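Local coordinates for protein oxidoreductase (Methanosarcina mazei, PDB 3KA7) that binds flavin-adenine dinucleotide and is probably an oxidoreductase of the flavin-containing amine oxidoreductase family, at residues 55-60 / 185-191; 72-76 / 201-205; 97-101 / 355-359. One frame throughout, in Å; residues are numbered along the deposited sequence.

Contact 1: residues 55-60 / 185-191. With FAD (flavin-adenine dinucleotide), chain B.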
loop_
_atom_site.group_PDB
_atom_site.type_symbol
_atom_site.label_atom_id
_atom_site.label_comp_id
_atom_site.label_asym_id
_atom_site.label_seq_id
_atom_site.Cartn_x
_atom_site.Cartn_y
_atom_site.Cartn_z
ATOM N N HIS A 55 -1.802 1.387 9.194
ATOM C CA HIS A 55 -1.337 0.533 10.313
ATOM C C HIS A 55 -1.679 -0.946 10.115
ATOM O O HIS A 55 -1.991 -1.666 11.077
ATOM C CB HIS A 55 -1.930 1.024 11.634
ATOM C CG HIS A 55 -1.359 2.331 12.103
ATOM N ND1 HIS A 55 -2.130 3.321 12.681
ATOM C CD2 HIS A 55 -0.093 2.807 12.079
ATOM C CE1 HIS A 55 -1.357 4.347 12.995
ATOM N NE2 HIS A 55 -0.119 4.060 12.638
HETATM N N MSE A 56 -1.610 -1.405 8.868
HETATM C CA MSE A 56 -2.070 -2.746 8.542
HETATM C C MSE A 56 -1.226 -3.351 7.427
HETATM O O MSE A 56 -0.830 -2.640 6.492
HETATM C CB MSE A 56 -3.553 -2.674 8.140
HETATM C CG MSE A 56 -4.228 -4.003 7.900
HETATM SE SE MSE A 56 -6.129 -3.760 7.626
HETATM C CE MSE A 56 -6.678 -4.060 9.484
ATOM N N LEU A 57 -0.924 -4.646 7.547
ATOM C CA LEU A 57 -0.242 -5.413 6.498
ATOM C C LEU A 57 -1.272 -6.252 5.738
ATOM O O LEU A 57 -2.081 -6.955 6.354
ATOM C CB LEU A 57 0.810 -6.353 7.097
ATOM C CG LEU A 57 1.954 -5.730 7.910
ATOM C CD1 LEU A 57 2.977 -6.795 8.322
ATOM C CD2 LEU A 57 2.627 -4.620 7.145
ATOM N N PRO A 58 -1.250 -6.180 4.400
ATOM C CA PRO A 58 -2.237 -6.893 3.590
ATOM C C PRO A 58 -2.267 -8.407 3.851
ATOM O O PRO A 58 -3.349 -9.025 3.826
ATOM C CB PRO A 58 -1.784 -6.593 2.158
ATOM C CG PRO A 58 -1.162 -5.242 2.266
ATOM C CD PRO A 58 -0.405 -5.291 3.580
ATOM N N ASN A 59 -1.104 -9.005 4.091
ATOM C CA ASN A 59 -1.049 -10.439 4.376
ATOM C C ASN A 59 -0.631 -10.749 5.814
ATOM O O ASN A 59 -0.210 -11.872 6.124
ATOM C CB ASN A 59 -0.132 -11.165 3.388
ATOM C CG ASN A 59 -0.638 -11.123 1.957
ATOM O OD1 ASN A 59 0.009 -10.550 1.085
ATOM N ND2 ASN A 59 -1.776 -11.768 1.695
ATOM N N GLY A 60 -0.730 -9.745 6.682
ATOM C CA GLY A 60 -0.552 -9.940 8.124
ATOM C C GLY A 60 0.764 -10.603 8.474
ATOM O O GLY A 60 1.807 -10.250 7.919
ATOM N N PHE A 185 -0.551 -16.868 1.830
ATOM C CA PHE A 185 -0.046 -16.110 2.979
ATOM C C PHE A 185 -1.091 -15.705 4.004
ATOM O O PHE A 185 -0.736 -15.287 5.101
ATOM C CB PHE A 185 0.681 -14.841 2.518
ATOM C CG PHE A 185 1.708 -15.080 1.460
ATOM C CD1 PHE A 185 2.742 -15.975 1.674
ATOM C CD2 PHE A 185 1.657 -14.389 0.262
ATOM C CE1 PHE A 185 3.710 -16.189 0.696
ATOM C CE2 PHE A 185 2.627 -14.601 -0.721
ATOM C CZ PHE A 185 3.644 -15.505 -0.503
ATOM N N GLY A 186 -2.369 -15.798 3.660
ATOM C CA GLY A 186 -3.411 -15.431 4.615
ATOM C C GLY A 186 -3.845 -13.975 4.564
ATOM O O GLY A 186 -3.416 -13.199 3.700
ATOM N N GLY A 187 -4.712 -13.621 5.501
ATOM C CA GLY A 187 -5.359 -12.320 5.526
ATOM C C GLY A 187 -4.580 -11.240 6.257
ATOM O O GLY A 187 -3.404 -11.403 6.597
ATOM N N THR A 188 -5.266 -10.133 6.504
ATOM C CA THR A 188 -4.615 -8.939 7.018
ATOM C C THR A 188 -4.131 -9.137 8.449
ATOM O O THR A 188 -4.501 -10.100 9.135
ATOM C CB THR A 188 -5.568 -7.726 6.979
ATOM O OG1 THR A 188 -6.646 -7.937 7.899
ATOM C CG2 THR A 188 -6.150 -7.541 5.597
ATOM N N GLY A 189 -3.295 -8.209 8.893
ATOM C CA GLY A 189 -2.847 -8.190 10.272
ATOM C C GLY A 189 -2.386 -6.801 10.666
ATOM O O GLY A 189 -2.243 -5.930 9.815
ATOM N N ILE A 190 -2.132 -6.605 11.956
ATOM C CA ILE A 190 -1.750 -5.291 12.477
ATOM C C ILE A 190 -0.477 -5.380 13.318
ATOM O O ILE A 190 -0.412 -6.151 14.284
ATOM C CB ILE A 190 -2.876 -4.681 13.353
ATOM C CG1 ILE A 190 -4.138 -4.412 12.523
ATOM C CG2 ILE A 190 -2.396 -3.396 14.049
ATOM C CD1 ILE A 190 -5.392 -4.297 13.397
ATOM N N PRO A 191 0.550 -4.594 12.959
ATOM C CA PRO A 191 1.771 -4.593 13.760
ATOM C C PRO A 191 1.579 -3.861 15.098
ATOM O O PRO A 191 0.978 -2.787 15.143
ATOM C CB PRO A 191 2.762 -3.816 12.879
ATOM C CG PRO A 191 1.892 -2.881 12.096
ATOM C CD PRO A 191 0.611 -3.637 11.840
HETATM P PA FAD B . 8.241 5.980 0.568
HETATM O O1A FAD B . 7.802 6.621 -0.722
HETATM O O2A FAD B . 7.212 5.911 1.672
HETATM O O5B FAD B . 9.539 6.746 1.120
HETATM C C5B FAD B . 10.374 7.464 0.220
HETATM C C4B FAD B . 11.318 8.255 1.130
HETATM O O4B FAD B . 12.289 8.956 0.379
HETATM C C3B FAD B . 10.544 9.287 1.954
HETATM O O3B FAD B . 10.802 9.108 3.338
HETATM C C2B FAD B . 11.080 10.630 1.451
HETATM O O2B FAD B . 11.116 11.626 2.456
HETATM C C1B FAD B . 12.465 10.255 0.937
HETATM N N9A FAD B . 12.991 11.121 -0.127
HETATM C C8A FAD B . 12.349 11.641 -1.232
HETATM N N7A FAD B . 13.267 12.331 -1.968
HETATM C C5A FAD B . 14.467 12.241 -1.331
HETATM C C6A FAD B . 15.722 12.761 -1.609
HETATM N N6A FAD B . 15.941 13.404 -2.752
HETATM N N1A FAD B . 16.767 12.490 -0.749
HETATM C C2A FAD B . 16.579 11.724 0.384
HETATM N N3A FAD B . 15.329 11.212 0.663
HETATM C C4A FAD B . 14.303 11.481 -0.186
HETATM N N1 FAD B . 0.198 -0.082 2.434
HETATM C C2 FAD B . -0.110 -1.234 3.137
HETATM O O2 FAD B . 0.592 -2.244 3.003
HETATM N N3 FAD B . -1.223 -1.246 3.965
HETATM C C4 FAD B . -2.024 -0.124 4.092
HETATM O O4 FAD B . -3.013 -0.128 4.825
HETATM C C4X FAD B . -1.719 1.028 3.383
HETATM N N5 FAD B . -2.530 2.150 3.491
HETATM C C5X FAD B . -2.202 3.296 2.787
HETATM C C6 FAD B . -2.997 4.437 2.898
HETATM C C7 FAD B . -2.660 5.597 2.209
HETATM C C7M FAD B . -3.540 6.814 2.345
HETATM C C8 FAD B . -1.527 5.602 1.406
HETATM C C8M FAD B . -1.133 6.831 0.639
HETATM C C9 FAD B . -0.736 4.462 1.284
HETATM C C9A FAD B . -1.069 3.306 1.982
HETATM N N10 FAD B . -0.282 2.168 1.862
HETATM C C10 FAD B . -0.598 1.037 2.562
HETATM C "C1'" FAD B . 0.884 2.122 0.930
HETATM C "C2'" FAD B . 2.170 2.339 1.737
HETATM O "O2'" FAD B . 1.991 3.434 2.631
HETATM C "C3'" FAD B . 3.321 2.613 0.773
HETATM O "O3'" FAD B . 3.283 1.660 -0.283
HETATM C "C4'" FAD B . 4.717 2.566 1.387
HETATM O "O4'" FAD B . 4.801 3.317 2.581
HETATM C "C5'" FAD B . 5.664 3.188 0.366
HETATM O "O5'" FAD B . 6.976 2.883 0.773
HETATM P P FAD B . 8.199 3.163 -0.200
HETATM O O1P FAD B . 9.232 2.081 -0.004
HETATM O O2P FAD B . 7.756 3.371 -1.634
HETATM O O3P FAD B . 8.885 4.526 0.313
#
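Leu-57 and Gly-189 form a single antiparallel bridge, a hydrogen-bonded pair. Leu-57 N donates to Gly-189 O at 2.9 Å, and Gly-189 N returns to Leu-57 O at 3.1 Å. Leu-57 O also takes Gly-60 N at 3.1 Å, which closes a type I turn over residues 57-60. Gly-60 lies against Gly-189, CA to CA 3.6 Å. A side chain on either glycine would clash here. Asn-59 ND2 donates to Gly-186 O at 3.0 Å, just past the end of helix 172-185, while Asn-59 N is held by Glu-410. Not every acceptor is served: His-55 O is buried against Ile-190 CG2 (3.5 Å) and Pro-191 CD (3.4 Å) and has no partner in the model. Selenomethionine Met-56 lays CE against Ile-190 CG1 at 4.0 Å. Met-56 O accepts a weak hydrogen bond from FAD N3 at 2.9 Å. The pairing with 185-191 is consistent with holding in place the backbone whose Met-56 O meets the pyrimidine ring of the flavin.

Contact 2: residues 72-76 / 201-205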
loop_
_atom_site.group_PDB
_atom_site.type_symbol
_atom_site.label_atom_id
_atom_site.label_comp_id
_atom_site.label_asym_id
_atom_site.label_seq_id
_atom_site.Cartn_x
_atom_site.Cartn_y
_atom_site.Cartn_z
ATOM N N VAL A 72 15.606 -10.982 8.339
ATOM C CA VAL A 72 16.617 -10.043 8.835
ATOM C C VAL A 72 16.619 -9.996 10.361
ATOM O O VAL A 72 17.289 -9.162 10.977
ATOM C CB VAL A 72 16.462 -8.626 8.230
ATOM C CG1 VAL A 72 16.653 -8.673 6.704
ATOM C CG2 VAL A 72 15.118 -8.013 8.609
ATOM N N GLU A 73 15.860 -10.905 10.963
ATOM C CA GLU A 73 15.790 -11.010 12.419
ATOM C C GLU A 73 15.280 -9.747 13.082
ATOM O O GLU A 73 15.724 -9.386 14.181
ATOM C CB GLU A 73 17.154 -11.382 12.999
ATOM C CG GLU A 73 17.573 -12.801 12.687
ATOM C CD GLU A 73 18.888 -13.163 13.340
ATOM O OE1 GLU A 73 19.947 -12.757 12.812
ATOM O OE2 GLU A 73 18.862 -13.854 14.384
ATOM N N ALA A 74 14.349 -9.063 12.424
ATOM C CA ALA A 74 13.702 -7.927 13.049
ATOM C C ALA A 74 12.663 -8.480 14.008
ATOM O O ALA A 74 12.093 -9.551 13.774
ATOM C CB ALA A 74 13.058 -7.024 12.004
ATOM N N SER A 75 12.435 -7.770 15.098
ATOM C CA SER A 75 11.520 -8.243 16.112
ATOM C C SER A 75 10.308 -7.330 16.207
ATOM O O SER A 75 10.418 -6.184 16.622
ATOM C CB SER A 75 12.241 -8.305 17.455
ATOM O OG SER A 75 11.336 -8.639 18.483
ATOM N N VAL A 76 9.149 -7.832 15.802
ATOM C CA VAL A 76 7.916 -7.063 15.954
ATOM C C VAL A 76 6.709 -7.977 15.859
ATOM O O VAL A 76 6.662 -8.875 15.018
ATOM C CB VAL A 76 7.810 -5.905 14.935
ATOM C CG1 VAL A 76 8.124 -6.394 13.537
ATOM C CG2 VAL A 76 6.416 -5.275 14.987
ATOM N N ALA A 201 11.755 -1.565 14.345
ATOM C CA ALA A 201 12.391 -2.883 14.297
ATOM C C ALA A 201 13.482 -2.950 13.232
ATOM O O ALA A 201 14.555 -3.511 13.466
ATOM C CB ALA A 201 11.348 -3.995 14.076
ATOM N N LEU A 202 13.213 -2.382 12.056
ATOM C CA LEU A 202 14.210 -2.357 10.999
ATOM C C LEU A 202 15.399 -1.461 11.345
ATOM O O LEU A 202 16.538 -1.779 11.014
ATOM C CB LEU A 202 13.578 -1.879 9.693
ATOM C CG LEU A 202 12.646 -2.905 9.058
ATOM C CD1 LEU A 202 11.779 -2.239 7.972
ATOM C CD2 LEU A 202 13.453 -4.079 8.469
ATOM N N GLU A 203 15.126 -0.326 11.984
ATOM C CA GLU A 203 16.210 0.568 12.387
ATOM C C GLU A 203 17.135 -0.135 13.373
ATOM O O GLU A 203 18.349 0.031 13.324
ATOM C CB GLU A 203 15.663 1.849 12.999
ATOM C CG GLU A 203 15.014 2.777 11.977
ATOM C CD GLU A 203 14.323 3.964 12.627
ATOM O OE1 GLU A 203 13.695 3.801 13.704
ATOM O OE2 GLU A 203 14.394 5.066 12.059
ATOM N N THR A 204 16.553 -0.922 14.264
ATOM C CA THR A 204 17.355 -1.711 15.212
ATOM C C THR A 204 18.312 -2.683 14.517
ATOM O O THR A 204 19.487 -2.787 14.886
ATOM C CB THR A 204 16.446 -2.455 16.209
ATOM O OG1 THR A 204 15.744 -1.489 17.002
ATOM C CG2 THR A 204 17.270 -3.344 17.134
ATOM N N VAL A 205 17.817 -3.391 13.505
ATOM C CA VAL A 205 18.624 -4.351 12.747
ATOM C C VAL A 205 19.728 -3.644 11.973
ATOM O O VAL A 205 20.873 -4.106 11.918
ATOM C CB VAL A 205 17.733 -5.152 11.764
ATOM C CG1 VAL A 205 18.585 -6.009 10.823
ATOM C CG2 VAL A 205 16.743 -6.001 12.536
HETATM O O HOH W 1 14.300 -5.392 15.523
#
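Small side chains let the loop 72-76 lie close to helix 195-208. Ala-201 and Val-205 are one helical turn apart and face the loop together. The methyl of Ala-74 sits between them, with its CB 4.0 Å from Ala-201 CB and 3.9 Å from Val-205 CG2. Ala-201 CB in turn fills the hollow between Ala-74 CB, Ser-75 O (3.5 Å) and Val-76 CG1 (4.1 Å). Val-205 is the larger bump. Val-205 CG1 lies 3.4 Å from Val-72 O, and Val-205 CG2 3.6 Å from Ala-74 CA. Leu-202 starts out away from the loop, yet its CD2 meets Val-72 CG2 at 4.3 Å. Leu-202 also packs on helix 10-21 and on Leu-69. One water bridges the backbones, accepting from Ser-75 N (3.1 Å) and donating to Ala-201 O (2.8 Å). Glu-73, with positive phi, is the C-prime residue of the Schellman motif that ends helix 64-71, so this is the loop that leaves a Schellman-capped helix, packed on the side of a second helix.

Contact 3: residues 97-101 / 355-359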
loop_
_atom_site.group_PDB
_atom_site.type_symbol
_atom_site.label_atom_id
_atom_site.label_comp_id
_atom_site.label_asym_id
_atom_site.label_seq_id
_atom_site.Cartn_x
_atom_site.Cartn_y
_atom_site.Cartn_z
ATOM N N TYR A 97 -27.347 2.718 2.080
ATOM C CA TYR A 97 -27.564 2.276 3.458
ATOM C C TYR A 97 -28.669 3.057 4.179
ATOM O O TYR A 97 -28.926 2.826 5.363
ATOM C CB TYR A 97 -26.275 2.375 4.269
ATOM C CG TYR A 97 -25.105 1.625 3.681
ATOM C CD1 TYR A 97 -25.254 0.333 3.190
ATOM C CD2 TYR A 97 -23.837 2.206 3.637
ATOM C CE1 TYR A 97 -24.171 -0.358 2.652
ATOM C CE2 TYR A 97 -22.751 1.526 3.107
ATOM C CZ TYR A 97 -22.923 0.248 2.610
ATOM O OH TYR A 97 -21.834 -0.417 2.074
ATOM N N VAL A 98 -29.302 3.977 3.459
ATOM C CA VAL A 98 -30.324 4.860 4.026
ATOM C C VAL A 98 -31.448 4.082 4.719
ATOM O O VAL A 98 -31.870 4.438 5.823
ATOM C CB VAL A 98 -30.903 5.796 2.949
ATOM C CG1 VAL A 98 -32.050 6.642 3.519
ATOM C CG2 VAL A 98 -29.810 6.699 2.397
ATOM N N LYS A 99 -31.923 3.017 4.082
ATOM C CA LYS A 99 -32.980 2.198 4.681
ATOM C C LYS A 99 -32.440 1.117 5.617
ATOM O O LYS A 99 -33.153 0.192 5.997
ATOM C CB LYS A 99 -33.870 1.585 3.601
ATOM C CG LYS A 99 -34.685 2.609 2.813
ATOM C CD LYS A 99 -35.659 3.370 3.709
ATOM C CE LYS A 99 -36.643 2.428 4.401
ATOM N NZ LYS A 99 -37.386 3.097 5.508
ATOM N N GLY A 100 -31.178 1.236 6.005
ATOM C CA GLY A 100 -30.596 0.272 6.910
ATOM C C GLY A 100 -29.566 -0.587 6.205
ATOM O O GLY A 100 -29.451 -0.553 4.980
ATOM N N PHE A 101 -28.825 -1.358 6.988
ATOM C CA PHE A 101 -27.773 -2.195 6.449
ATOM C C PHE A 101 -27.573 -3.445 7.282
ATOM O O PHE A 101 -28.078 -3.570 8.405
ATOM C CB PHE A 101 -26.456 -1.419 6.376
ATOM C CG PHE A 101 -25.952 -0.942 7.713
ATOM C CD1 PHE A 101 -25.303 -1.814 8.577
ATOM C CD2 PHE A 101 -26.109 0.379 8.101
ATOM C CE1 PHE A 101 -24.832 -1.379 9.803
ATOM C CE2 PHE A 101 -25.639 0.816 9.335
ATOM C CZ PHE A 101 -25.001 -0.062 10.179
ATOM N N GLU A 355 -24.046 7.808 6.650
ATOM C CA GLU A 355 -24.826 6.656 6.194
ATOM C C GLU A 355 -24.192 5.339 6.632
ATOM O O GLU A 355 -24.886 4.353 6.875
ATOM C CB GLU A 355 -25.011 6.705 4.673
ATOM C CG GLU A 355 -25.834 7.922 4.216
ATOM C CD GLU A 355 -25.957 8.077 2.706
ATOM O OE1 GLU A 355 -25.319 7.329 1.937
ATOM O OE2 GLU A 355 -26.705 8.977 2.281
ATOM N N ILE A 356 -22.866 5.333 6.730
ATOM C CA ILE A 356 -22.131 4.171 7.214
ATOM C C ILE A 356 -22.298 4.022 8.724
ATOM O O ILE A 356 -22.531 2.932 9.229
ATOM C CB ILE A 356 -20.621 4.263 6.851
ATOM C CG1 ILE A 356 -20.444 4.362 5.325
ATOM C CG2 ILE A 356 -19.887 3.058 7.382
ATOM C CD1 ILE A 356 -19.019 4.800 4.886
ATOM N N PHE A 357 -22.211 5.137 9.437
ATOM C CA PHE A 357 -22.184 5.109 10.893
ATOM C C PHE A 357 -23.283 5.980 11.500
ATOM O O PHE A 357 -23.000 6.823 12.340
ATOM C CB PHE A 357 -20.813 5.590 11.382
ATOM C CG PHE A 357 -19.674 4.695 10.973
ATOM C CD1 PHE A 357 -19.704 3.343 11.276
ATOM C CD2 PHE A 357 -18.571 5.209 10.307
ATOM C CE1 PHE A 357 -18.658 2.506 10.923
ATOM C CE2 PHE A 357 -17.514 4.369 9.942
ATOM C CZ PHE A 357 -17.563 3.026 10.252
ATOM N N PRO A 358 -24.538 5.771 11.080
ATOM C CA PRO A 358 -25.606 6.643 11.551
ATOM C C PRO A 358 -25.763 6.643 13.078
ATOM O O PRO A 358 -25.773 5.587 13.714
ATOM C CB PRO A 358 -26.858 6.075 10.861
ATOM C CG PRO A 358 -26.545 4.644 10.628
ATOM C CD PRO A 358 -25.056 4.655 10.268
ATOM N N GLY A 359 -25.865 7.834 13.654
ATOM C CA GLY A 359 -26.142 7.965 15.082
ATOM C C GLY A 359 -24.976 7.625 15.987
ATOM O O GLY A 359 -25.100 7.681 17.215
HETATM O O HOH W 2 -25.027 4.546 1.691
HETATM O O HOH W 3 -27.651 4.110 7.434
#
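A type I turn, Tyr-97 to Gly-100, leads into edge strand 101-105 of the mixed seven-stranded sheet and meets the C-terminal end of helix 342-356. Gly-100 N closes the turn on Tyr-97 O at 2.8 Å. The backbone angles of Gly-100 themselves call for glycine. Tyr-97 takes the m rotamer. Tyr-97 CB lies 3.6 Å from Glu-355 O, and the Tyr-97 ring lies beside the last helical residue, with Tyr-97 CE2 4.3 Å from Ile-356 CG1. Its OH is hydrogen-bonded to Arg-87 O and Tyr-303 N. Phe-101 takes p, which brings CE2 to 3.8 Å from Ile-356 O; Pro-358 CD touches the edge of this ring at 4.0 Å from CE2. Val-98 is t, with CG2 3.9 Å from Glu-355 OE2. Glu-355 is m then t, an extended side chain whose carboxylate forms a salt bridge with Arg-305. The direct contacts set carbon against oxygen or carbon; the two polar links between the segments run through water. One water donates to both Tyr-97 O and Glu-355 O, each at 2.8 Å. A second accepts from Tyr-97 N at 3.0 Å and donates to Glu-355 OE1 at 2.8 Å.

Overall arrangement
Contact 1 is the buried one, at the flavin; contacts 2 and 3 are partly buried and lie farther out. Contact 1 uses direct hydrogen bonds. Contact 2 packs apolar side chains with one bridging water, and contact 3 lays aromatic side chains against the carbonyl oxygens at a helix end, with two bridging waters. Contacts 1 and 2 are neighbours, with centres about 17 Å apart. Strand 189-191 is followed in the chain by helix 195-208, and the loops 55-60 and 72-76 flank helix 64-71. Contact 3 stands apart in the mixed-sheet region, its centre about 28 Å from that of contact 1 and about 43 Å from that of contact 2. Along the chain the segments of all three contacts alternate.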